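Local coordinates for Low molecular weight phosphotyrosine phosphatase family protein (Streptococcus pyogenes, PDB 5GOT), which probably removes phosphate from phosphotyrosine residues of proteins by hydrolysing the phosphate ester, as a low molecular weight protein tyrosine phosphatase, at residues Arg14-Val26 with Thr125-Leu137. Residues are numbered along the deposited sequence; the frame is centred on the assembly and turned at random.
Sequences RSPMAEFVMKSIV and TYQLVRKGCQDWL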
ATOM      1  N   ARG A  14       3.558   4.303  -5.550  1.00 19.21           N
ATOM      2  CA  ARG A  14       3.358   4.450  -4.108  1.00 23.16           C
ATOM      3  C   ARG A  14       2.867   3.157  -3.465  1.00 19.86           C
ATOM      4  O   ARG A  14       3.391   2.737  -2.422  1.00 19.32           O
ATOM      5  CB  ARG A  14       2.369   5.586  -3.823  1.00 19.32           C
ATOM      6  CG  ARG A  14       2.959   6.979  -3.893  1.00 20.87           C
ATOM      7  CD  ARG A  14       1.877   8.049  -3.772  1.00 22.53           C
ATOM      8  NE  ARG A  14       0.875   7.877  -4.817  1.00 23.91           N
ATOM      9  CZ  ARG A  14      -0.161   8.687  -5.000  1.00 23.50           C
ATOM     10  NH1 ARG A  14      -0.336   9.728  -4.205  1.00 22.88           N
ATOM     11  NH2 ARG A  14      -1.020   8.447  -5.985  1.00 26.44           N
ATOM     12  N   SER A  15       1.853   2.511  -4.055  1.00 17.44           N
ATOM     13  CA  SER A  15       1.275   1.383  -3.333  1.00 20.55           C
ATOM     14  C   SER A  15       2.233   0.194  -3.232  1.00 21.70           C
ATOM     15  O   SER A  15       2.265  -0.449  -2.173  1.00 21.68           O
ATOM     16  CB  SER A  15      -0.065   0.937  -3.945  1.00 23.71           C
ATOM     17  OG  SER A  15       0.028   0.656  -5.329  1.00 21.34           O
ATOM     18  N   PRO A  16       3.036  -0.146  -4.265  1.00 21.80           N
ATOM     19  CA  PRO A  16       4.043  -1.202  -4.040  1.00 19.93           C
ATOM     20  C   PRO A  16       5.061  -0.811  -2.992  1.00 19.84           C
ATOM     21  O   PRO A  16       5.535  -1.665  -2.225  1.00 21.73           O
ATOM     22  CB  PRO A  16       4.704  -1.390  -5.418  1.00 22.84           C
ATOM     23  CG  PRO A  16       3.833  -0.727  -6.381  1.00 25.51           C
ATOM     24  CD  PRO A  16       3.102   0.369  -5.646  1.00 20.09           C
ATOM     25  N   MET A  17       5.430   0.466  -2.939  1.00 19.90           N
ATOM     26  CA  MET A  17       6.371   0.876  -1.906  1.00 22.09           C
ATOM     27  C   MET A  17       5.803   0.586  -0.521  1.00 21.83           C
ATOM     28  O   MET A  17       6.504   0.051   0.346  1.00 22.23           O
ATOM     29  CB  MET A  17       6.724   2.355  -2.046  1.00 20.20           C
ATOM     30  CG  MET A  17       7.973   2.737  -1.236  1.00 19.52           C
ATOM     31  SD  MET A  17       8.272   4.500  -1.202  1.00 23.16           S
ATOM     32  CE  MET A  17       8.638   4.777  -2.938  1.00 22.14           C
ATOM     33  N   ALA A  18       4.516   0.885  -0.314  1.00 22.89           N
ATOM     34  CA  ALA A  18       3.897   0.631   0.984  1.00 21.66           C
ATOM     35  C   ALA A  18       3.864  -0.861   1.287  1.00 20.71           C
ATOM     36  O   ALA A  18       4.176  -1.275   2.413  1.00 21.66           O
ATOM     37  CB  ALA A  18       2.483   1.223   1.027  1.00 21.29           C
ATOM     38  N   GLU A  19       3.519  -1.683   0.284  1.00 22.12           N
ATOM     39  CA  GLU A  19       3.496  -3.133   0.458  1.00 22.99           C
ATOM     40  C   GLU A  19       4.796  -3.635   1.062  1.00 24.63           C
ATOM     41  O   GLU A  19       4.808  -4.271   2.120  1.00 24.72           O
ATOM     42  CB  GLU A  19       3.233  -3.835  -0.883  1.00 21.44           C
ATOM     43  CG  GLU A  19       3.418  -5.353  -0.812  1.00 24.01           C
ATOM     44  CD  GLU A  19       3.084  -6.089  -2.111  1.00 25.55           C
ATOM     45  OE1 GLU A  19       2.606  -5.466  -3.084  1.00 24.95           O
ATOM     46  OE2 GLU A  19       3.309  -7.314  -2.155  1.00 26.20           O
ATOM     47  N   PHE A  20       5.920  -3.311   0.416  1.00 25.24           N
ATOM     48  CA  PHE A  20       7.174  -3.916   0.840  1.00 25.71           C
ATOM     49  C   PHE A  20       7.775  -3.214   2.050  1.00 23.58           C
ATOM     50  O   PHE A  20       8.451  -3.867   2.850  1.00 25.94           O
ATOM     51  CB  PHE A  20       8.127  -3.989  -0.359  1.00 24.37           C
ATOM     52  CG  PHE A  20       7.611  -4.900  -1.438  1.00 27.03           C
ATOM     53  CD1 PHE A  20       7.531  -6.269  -1.215  1.00 27.74           C
ATOM     54  CD2 PHE A  20       7.124  -4.392  -2.634  1.00 24.48           C
ATOM     55  CE1 PHE A  20       7.004  -7.127  -2.190  1.00 28.36           C
ATOM     56  CE2 PHE A  20       6.616  -5.239  -3.624  1.00 28.65           C
ATOM     57  CZ  PHE A  20       6.552  -6.611  -3.398  1.00 28.47           C
ATOM     58  N   VAL A  21       7.524  -1.917   2.239  1.00 23.87           N
ATOM     59  CA  VAL A  21       7.921  -1.293   3.497  1.00 23.17           C
ATOM     60  C   VAL A  21       7.123  -1.898   4.653  1.00 26.99           C
ATOM     61  O   VAL A  21       7.684  -2.261   5.693  1.00 25.87           O
ATOM     62  CB  VAL A  21       7.763   0.238   3.429  1.00 22.35           C
ATOM     63  CG1 VAL A  21       8.027   0.863   4.797  1.00 24.28           C
ATOM     64  CG2 VAL A  21       8.723   0.838   2.397  1.00 25.50           C
ATOM     65  N   MET A  22       5.805  -2.050   4.479  1.00 24.89           N
ATOM     66  CA  MET A  22       5.010  -2.674   5.535  1.00 25.88           C
ATOM     67  C   MET A  22       5.478  -4.103   5.794  1.00 27.96           C
ATOM     68  O   MET A  22       5.580  -4.535   6.950  1.00 30.97           O
ATOM     69  CB  MET A  22       3.524  -2.664   5.166  1.00 25.59           C
ATOM     70  CG  MET A  22       2.607  -2.992   6.338  1.00 21.85           C
ATOM     71  SD  MET A  22       2.512  -1.603   7.450  1.00 27.35           S
ATOM     72  CE  MET A  22       1.664  -2.336   8.864  1.00 30.94           C
ATOM     73  N   LYS A  23       5.792  -4.843   4.731  1.00 25.44           N
ATOM     74  CA  LYS A  23       6.269  -6.206   4.899  1.00 32.44           C
ATOM     75  C   LYS A  23       7.594  -6.259   5.642  1.00 35.23           C
ATOM     76  O   LYS A  23       7.912  -7.288   6.248  1.00 36.81           O
ATOM     77  CB  LYS A  23       6.402  -6.890   3.540  1.00 27.92           C
ATOM     78  CG  LYS A  23       5.075  -7.295   2.929  1.00 29.47           C
ATOM     79  CD  LYS A  23       5.299  -8.032   1.623  1.00 29.08           C
ATOM     80  CE  LYS A  23       4.068  -8.807   1.194  1.00 27.38           C
ATOM     81  NZ  LYS A  23       4.071  -9.076  -0.259  1.00 24.31           N
ATOM     82  N   SER A  24       8.358  -5.168   5.636  1.00 30.77           N
ATOM     83  CA  SER A  24       9.632  -5.164   6.333  1.00 32.26           C
ATOM     84  C   SER A  24       9.488  -4.923   7.828  1.00 35.22           C
ATOM     85  O   SER A  24      10.473  -5.084   8.556  1.00 35.06           O
ATOM     86  CB  SER A  24      10.570  -4.109   5.727  1.00 29.70           C
ATOM     87  OG  SER A  24      10.292  -2.801   6.214  1.00 29.85           O
ATOM     88  N   ILE A  25       8.305  -4.537   8.310  1.00 30.93           N
ATOM     89  CA  ILE A  25       8.124  -4.220   9.720  1.00 30.99           C
ATOM     90  C   ILE A  25       7.125  -5.135  10.414  1.00 31.89           C
ATOM     91  O   ILE A  25       6.930  -5.006  11.620  1.00 35.68           O
ATOM     92  CB  ILE A  25       7.734  -2.741   9.931  1.00 33.61           C
ATOM     93  CG1 ILE A  25       6.390  -2.416   9.279  1.00 32.79           C
ATOM     94  CG2 ILE A  25       8.832  -1.809   9.415  1.00 35.58           C
ATOM     95  CD1 ILE A  25       5.797  -1.095   9.762  1.00 28.56           C
ATOM     96  N   VAL A  26       6.507  -6.076   9.702  1.00 31.92           N
ATOM     97  CA  VAL A  26       5.589  -7.018  10.332  1.00 35.75           C
ATOM     98  C   VAL A  26       5.636  -8.341   9.574  1.00 36.87           C
ATOM     99  O   VAL A  26       5.805  -8.370   8.351  1.00 37.41           O
ATOM    100  CB  VAL A  26       4.157  -6.431  10.408  1.00 34.37           C
ATOM    101  CG1 VAL A  26       3.608  -6.140   9.030  1.00 34.00           C
ATOM    102  CG2 VAL A  26       3.241  -7.371  11.139  1.00 34.30           C
ATOM    103  N   THR A 125       8.653  10.328  -0.731  1.00 24.34           N
ATOM    104  CA  THR A 125       7.672   9.246  -0.719  1.00 21.99           C
ATOM    105  C   THR A 125       8.056   8.184   0.297  1.00 24.83           C
ATOM    106  O   THR A 125       7.224   7.730   1.095  1.00 25.69           O
ATOM    107  CB  THR A 125       7.551   8.612  -2.115  1.00 23.29           C
ATOM    108  OG1 THR A 125       7.253   9.621  -3.086  1.00 22.70           O
ATOM    109  CG2 THR A 125       6.450   7.550  -2.135  1.00 20.54           C
ATOM    110  N   TYR A 126       9.319   7.768   0.274  1.00 22.81           N
ATOM    111  CA  TYR A 126       9.754   6.724   1.188  1.00 23.34           C
ATOM    112  C   TYR A 126       9.566   7.156   2.633  1.00 23.17           C
ATOM    113  O   TYR A 126       9.021   6.403   3.446  1.00 27.78           O
ATOM    114  CB  TYR A 126      11.213   6.352   0.921  1.00 26.31           C
ATOM    115  CG  TYR A 126      11.758   5.424   1.976  1.00 25.84           C
ATOM    116  CD1 TYR A 126      11.437   4.080   1.971  1.00 24.90           C
ATOM    117  CD2 TYR A 126      12.568   5.905   2.999  1.00 29.67           C
ATOM    118  CE1 TYR A 126      11.906   3.233   2.953  1.00 29.54           C
ATOM    119  CE2 TYR A 126      13.046   5.055   3.983  1.00 31.08           C
ATOM    120  CZ  TYR A 126      12.706   3.724   3.952  1.00 28.13           C
ATOM    121  OH  TYR A 126      13.181   2.876   4.920  1.00 35.11           O
ATOM    122  N   GLN A 127      10.007   8.371   2.974  1.00 24.31           N
ATOM    123  CA  GLN A 127       9.909   8.817   4.363  1.00 25.37           C
ATOM    124  C   GLN A 127       8.457   8.851   4.830  1.00 24.79           C
ATOM    125  O   GLN A 127       8.154   8.458   5.962  1.00 24.74           O
ATOM    126  CB  GLN A 127      10.554  10.195   4.539  1.00 26.41           C
ATOM    127  CG  GLN A 127      12.045  10.273   4.187  1.00 27.54           C
ATOM    128  CD  GLN A 127      12.911   9.337   5.027  1.00 34.12           C
ATOM    129  OE1 GLN A 127      12.535   8.934   6.134  1.00 33.30           O
ATOM    130  NE2 GLN A 127      14.080   8.989   4.502  1.00 36.63           N
ATOM    131  N   LEU A 128       7.542   9.311   3.972  1.00 22.06           N
ATOM    132  CA  LEU A 128       6.133   9.374   4.370  1.00 25.88           C
ATOM    133  C   LEU A 128       5.486   7.997   4.406  1.00 24.51           C
ATOM    134  O   LEU A 128       4.603   7.744   5.241  1.00 23.88           O
ATOM    135  CB  LEU A 128       5.372  10.299   3.425  1.00 22.54           C
ATOM    136  CG  LEU A 128       5.882  11.726   3.577  1.00 31.28           C
ATOM    137  CD1 LEU A 128       5.363  12.623   2.474  1.00 36.43           C
ATOM    138  CD2 LEU A 128       5.488  12.256   4.950  1.00 29.95           C
ATOM    139  N   VAL A 129       5.883   7.105   3.497  1.00 23.37           N
ATOM    140  CA  VAL A 129       5.345   5.749   3.503  1.00 23.76           C
ATOM    141  C   VAL A 129       5.843   5.000   4.725  1.00 24.57           C
ATOM    142  O   VAL A 129       5.102   4.248   5.369  1.00 24.27           O
ATOM    143  CB  VAL A 129       5.744   5.034   2.203  1.00 21.35           C
ATOM    144  CG1 VAL A 129       5.598   3.522   2.344  1.00 20.74           C
ATOM    145  CG2 VAL A 129       4.909   5.556   1.069  1.00 21.07           C
ATOM    146  N   ARG A 130       7.115   5.205   5.053  1.00 26.50           N
ATOM    147  CA  ARG A 130       7.742   4.545   6.188  1.00 27.76           C
ATOM    148  C   ARG A 130       7.085   4.966   7.503  1.00 35.02           C
ATOM    149  O   ARG A 130       6.825   4.122   8.372  1.00 31.70           O
ATOM    150  CB  ARG A 130       9.244   4.866   6.162  1.00 31.23           C
ATOM    151  CG  ARG A 130      10.047   4.511   7.408  1.00 39.43           C
ATOM    152  CD  ARG A 130      10.341   3.053   7.404  1.00 50.39           C
ATOM    153  NE  ARG A 130      10.801   2.581   8.722  1.00 58.28           N
ATOM    154  CZ  ARG A 130      11.116   1.312   8.980  1.00 63.31           C
ATOM    155  NH1 ARG A 130      11.515   0.988  10.202  1.00 64.13           N
ATOM    156  NH2 ARG A 130      11.035   0.387   8.003  1.00 56.31           N
ATOM    157  N   LYS A 131       6.785   6.262   7.654  1.00 30.17           N
ATOM    158  CA  LYS A 131       6.092   6.732   8.852  1.00 31.62           C
ATOM    159  C   LYS A 131       4.637   6.269   8.876  1.00 31.16           C
ATOM    160  O   LYS A 131       4.124   5.877   9.931  1.00 26.54           O
ATOM    161  CB  LYS A 131       6.173   8.260   8.939  1.00 32.48           C
ATOM    162  CG  LYS A 131       7.597   8.797   9.116  1.00 39.07           C
ATOM    163  CD  LYS A 131       7.640  10.290   9.486  1.00 45.55           C
ATOM    164  CE  LYS A 131       7.250  11.206   8.323  1.00 47.71           C
ATOM    165  NZ  LYS A 131       7.317  12.658   8.684  1.00 54.10           N
ATOM    166  N   GLY A 132       3.954   6.324   7.730  1.00 26.11           N
ATOM    167  CA  GLY A 132       2.570   5.882   7.675  1.00 26.55           C
ATOM    168  C   GLY A 132       2.417   4.390   7.914  1.00 26.61           C
ATOM    169  O   GLY A 132       1.419   3.941   8.490  1.00 21.85           O
ATOM    170  N   CYS A 133       3.390   3.598   7.469  1.00 23.66           N
ATOM    171  CA  CYS A 133       3.364   2.176   7.780  1.00 27.48           C
ATOM    172  C   CYS A 133       3.496   1.948   9.279  1.00 29.88           C
ATOM    173  O   CYS A 133       2.826   1.072   9.839  1.00 26.40           O
ATOM    174  CB  CYS A 133       4.465   1.439   7.013  1.00 26.87           C
ATOM    175  SG  CYS A 133       4.060   1.197   5.256  1.00 24.58           S
ATOM    176  N   GLN A 134       4.338   2.743   9.950  1.00 27.87           N
ATOM    177  CA  GLN A 134       4.455   2.635  11.402  1.00 27.66           C
ATOM    178  C   GLN A 134       3.129   2.952  12.079  1.00 30.50           C
ATOM    179  O   GLN A 134       2.737   2.278  13.038  1.00 31.71           O
ATOM    180  CB  GLN A 134       5.553   3.568  11.918  1.00 32.13           C
ATOM    181  CG  GLN A 134       6.965   3.013  11.767  1.00 35.37           C
ATOM    182  CD  GLN A 134       7.183   1.764  12.607  1.00 45.90           C
ATOM    183  OE1 GLN A 134       6.529   1.572  13.637  1.00 48.55           O
ATOM    184  NE2 GLN A 134       8.095   0.898  12.162  1.00 45.93           N
ATOM    185  N   ASP A 135       2.423   3.974  11.589  1.00 27.01           N
ATOM    186  CA  ASP A 135       1.137   4.330  12.169  1.00 28.70           C
ATOM    187  C   ASP A 135       0.105   3.235  11.952  1.00 30.41           C
ATOM    188  O   ASP A 135      -0.659   2.917  12.868  1.00 27.04           O
ATOM    189  CB  ASP A 135       0.651   5.654  11.599  1.00 30.32           C
ATOM    190  CG  ASP A 135       1.489   6.826  12.078  1.00 39.56           C
ATOM    191  OD1 ASP A 135       2.399   6.616  12.922  1.00 40.37           O
ATOM    192  OD2 ASP A 135       1.222   7.956  11.625  1.00 46.11           O
ATOM    193  N   TRP A 136       0.064   2.644  10.750  1.00 27.62           N
ATOM    194  CA  TRP A 136      -0.872   1.549  10.508  1.00 27.52           C
ATOM    195  C   TRP A 136      -0.579   0.359  11.410  1.00 30.02           C
ATOM    196  O   TRP A 136      -1.504  -0.304  11.891  1.00 30.11           O
ATOM    197  CB  TRP A 136      -0.858   1.135   9.032  1.00 25.84           C
ATOM    198  CG  TRP A 136      -1.669   2.096   8.228  1.00 26.33           C
ATOM    199  CD1 TRP A 136      -1.212   2.993   7.294  1.00 26.23           C
ATOM    200  CD2 TRP A 136      -3.075   2.322   8.347  1.00 24.72           C
ATOM    201  NE1 TRP A 136      -2.258   3.748   6.815  1.00 23.99           N
ATOM    202  CE2 TRP A 136      -3.413   3.350   7.445  1.00 25.04           C
ATOM    203  CE3 TRP A 136      -4.087   1.751   9.131  1.00 29.25           C
ATOM    204  CZ2 TRP A 136      -4.717   3.814   7.301  1.00 26.56           C
ATOM    205  CZ3 TRP A 136      -5.383   2.208   8.980  1.00 26.86           C
ATOM    206  CH2 TRP A 136      -5.688   3.228   8.077  1.00 27.47           C
ATOM    207  N   LEU A 137       0.698   0.096  11.685  1.00 28.90           N
ATOM    208  CA  LEU A 137       1.044  -0.986  12.601  1.00 28.45           C
ATOM    209  C   LEU A 137       0.444  -0.745  13.983  1.00 30.63           C
ATOM    210  O   LEU A 137      -0.173  -1.641  14.571  1.00 30.43           O
ATOM    211  CB  LEU A 137       2.563  -1.114  12.689  1.00 31.63           C
ATOM    212  CG  LEU A 137       3.108  -2.368  13.365  1.00 32.85           C
ATOM    213  CD1 LEU A 137       3.023  -3.555  12.420  1.00 32.87           C
ATOM    214  CD2 LEU A 137       4.550  -2.127  13.855  1.00 32.68           C
TER
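V21 is the knob of this helix pair: its side chain drops into a hole formed by Y126, V129, R130 and C133. The two methyls divide the work, CG1 lying 3.9 Å from R130 CA and CG2 reaching CE1 of the Y126 ring obliquely. In return V129 lays CG1 on the backbone of A18, 3.6 Å from A18 CA. One turn on, C133 sets CB 3.6 Å from M22 SD and turns SG toward M22 CB and V21 CG1. M22 gets its sulfur there by bending at chi2 (74°), which also carries CE on to L137. At the other end M17 runs out extended and bends only at chi3, laying SD over Y126 CA and setting CE 3.6 Å from T125 CG2.

C8 to R14, leading from strand 2-8 into helix 14-23, match the family's CX5R signature and so probably form the phosphate-binding loop. Residues 125-137 of helix 122-140 cross helix 14-23 at -54°, with no hydrogen bond between the two segments. Farther along the chain, I25 lays CD1 on the C133 carbonyl and brings CG2 to 3.4 Å from R130 NH2, while V26 CB meets L137 CD1 at 3.7 Å, their side chains side by side but oppositely directed. S24 is held at this turn by OG, which donates to V21 O (2.7 Å) in the carbonyl plane.

Farther out, R14, last residue of the signature, touches T125 CG2 with CG and ends in a salt bridge to D86 and a hydrogen bond to V113 O. Y126 stacks on Y58, and helix 49-57 packs against M17 and V21, whereas A18 and M22 rest on F6 of the sheet.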